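PDB 5U7F: dihydroneopterin triphosphate diphosphatase from Escherichia coli O157:H7, which probably catalyses the hydrolysis of dihydroneopterin triphosphate to dihydroneopterin monophosphate and pyrophosphate, a step of folate biosynthesis, and probably also hydrolyses nucleoside triphosphates, preferring dATP. Local coordinates for residues V14-Q19 / F103-P108. Sequence-based numbering, arbitrary orientation.
Sequences VVIYAQ and FCLALP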
# COMPACT_ATOMS: atom_id res chain seq x y z
N VAL A 14 -2.83 1.24 -0.46
CA VAL A 14 -3.50 1.18 -1.76
C VAL A 14 -3.21 -0.15 -2.41
O VAL A 14 -2.07 -0.47 -2.79
CB VAL A 14 -3.08 2.33 -2.71
CG1 VAL A 14 -3.83 2.20 -4.04
CG2 VAL A 14 -3.33 3.68 -2.07
N VAL A 15 -4.23 -0.98 -2.50
CA VAL A 15 -4.08 -2.26 -3.17
C VAL A 15 -4.25 -2.03 -4.65
O VAL A 15 -5.35 -1.70 -5.14
CB VAL A 15 -5.06 -3.32 -2.63
CG1 VAL A 15 -4.82 -4.62 -3.30
CG2 VAL A 15 -4.88 -3.50 -1.13
N ILE A 16 -3.13 -2.19 -5.35
CA ILE A 16 -3.08 -2.10 -6.80
C ILE A 16 -3.19 -3.48 -7.45
O ILE A 16 -2.50 -4.43 -7.09
CB ILE A 16 -1.78 -1.40 -7.27
CG1 ILE A 16 -1.75 0.03 -6.74
CG2 ILE A 16 -1.67 -1.39 -8.81
CD1 ILE A 16 -0.56 0.85 -7.11
N TYR A 17 -4.07 -3.58 -8.44
CA TYR A 17 -4.27 -4.85 -9.12
C TYR A 17 -4.74 -4.62 -10.54
O TYR A 17 -5.22 -3.56 -10.88
CB TYR A 17 -5.25 -5.73 -8.37
CG TYR A 17 -6.70 -5.25 -8.40
CD1 TYR A 17 -7.12 -4.21 -7.58
CD2 TYR A 17 -7.63 -5.84 -9.25
CE1 TYR A 17 -8.44 -3.76 -7.61
CE2 TYR A 17 -8.93 -5.41 -9.28
CZ TYR A 17 -9.34 -4.37 -8.47
OH TYR A 17 -10.65 -3.95 -8.49
N ALA A 18 -4.51 -5.62 -11.38
CA ALA A 18 -4.92 -5.53 -12.77
C ALA A 18 -6.30 -6.12 -12.90
O ALA A 18 -6.54 -7.25 -12.48
CB ALA A 18 -3.95 -6.27 -13.67
N GLN A 19 -7.19 -5.37 -13.54
CA GLN A 19 -8.57 -5.82 -13.76
C GLN A 19 -8.68 -7.10 -14.63
O GLN A 19 -9.46 -7.98 -14.33
CB GLN A 19 -9.37 -4.72 -14.42
CG GLN A 19 -10.87 -5.07 -14.61
CD GLN A 19 -11.59 -5.44 -13.31
OE1 GLN A 19 -11.28 -4.92 -12.24
NE2 GLN A 19 -12.57 -6.33 -13.40
N PHE A 103 -7.51 1.67 0.38
CA PHE A 103 -7.97 2.07 -0.95
C PHE A 103 -7.65 0.95 -1.97
O PHE A 103 -6.78 0.10 -1.75
CB PHE A 103 -7.31 3.38 -1.39
CG PHE A 103 -7.62 4.55 -0.52
CD1 PHE A 103 -6.96 4.74 0.69
CD2 PHE A 103 -8.59 5.46 -0.89
CE1 PHE A 103 -7.27 5.83 1.49
CE2 PHE A 103 -8.91 6.56 -0.09
CZ PHE A 103 -8.25 6.74 1.09
N CYS A 104 -8.36 0.97 -3.09
CA CYS A 104 -8.20 -0.05 -4.13
C CYS A 104 -7.95 0.71 -5.43
O CYS A 104 -8.51 1.78 -5.64
CB CYS A 104 -9.46 -0.95 -4.20
SG CYS A 104 -10.22 -1.30 -2.56
N LEU A 105 -7.03 0.23 -6.25
CA LEU A 105 -6.78 0.84 -7.55
C LEU A 105 -6.65 -0.24 -8.61
O LEU A 105 -5.73 -1.06 -8.60
CB LEU A 105 -5.53 1.73 -7.52
CG LEU A 105 -5.10 2.30 -8.88
CD1 LEU A 105 -6.19 3.22 -9.43
CD2 LEU A 105 -3.78 3.03 -8.78
N ALA A 106 -7.61 -0.22 -9.53
CA ALA A 106 -7.70 -1.20 -10.59
C ALA A 106 -7.05 -0.61 -11.83
O ALA A 106 -7.47 0.44 -12.27
CB ALA A 106 -9.15 -1.55 -10.85
N LEU A 107 -5.98 -1.24 -12.32
CA LEU A 107 -5.43 -0.88 -13.61
C LEU A 107 -6.06 -1.77 -14.66
O LEU A 107 -6.50 -2.88 -14.35
CB LEU A 107 -3.91 -1.03 -13.63
CG LEU A 107 -3.17 -0.30 -12.51
CD1 LEU A 107 -1.68 -0.58 -12.61
CD2 LEU A 107 -3.45 1.20 -12.52
N PRO A 108 -6.13 -1.30 -15.91
CA PRO A 108 -6.78 -2.18 -16.88
C PRO A 108 -5.99 -3.43 -17.21
O PRO A 108 -6.59 -4.47 -17.48
CB PRO A 108 -6.94 -1.28 -18.12
CG PRO A 108 -6.00 -0.15 -17.92
CD PRO A 108 -5.87 0.04 -16.44
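Leu107 O takes the amide of Gln19 at 2.7 Å, almost straight at 175°, and so closes a ladder that joins the two neighbouring parallel strands of the Nudix fold's mixed sheet, 10-18 and 97-107. Between these two strands the odd-numbered residues supply the hydrogen bonds: Val15 and Tyr17 each use both N-H and C=O, and Leu105 gives its amide to Val15 O and receives that of Tyr17. The residues between add weaker CA-H...O contacts to the same carbonyls; Ile16 CA lies 3.4 Å from Leu105 O.

Side chains then sort by face. Val14, Ile16, Phe103, Leu105 and Leu107 share one, where Val14 and Phe103 pack on Ala53 of helix 49-61, which carries the metal-binding Glu56 and Glu60. Here Val14 CG1 meets Leu105 CB at 3.9 Å, and Ile16 CG2, anti to its backbone N, reaches Leu107 CD1 at 3.9 Å. The other face bears Val15, packed against helix 136-147, and Cys104, disulfide-bonded to Cys75 of strand 72-82. There the Tyr17 ring leans across to strand 97-107, its CG set between backbone N and carbonyl carbon (chi1 70°). Ala106 CA sits over the ring face in a CH-pi contact, offset toward the rim, while Ala106 CB lies 3.7 Å from Tyr17 OH.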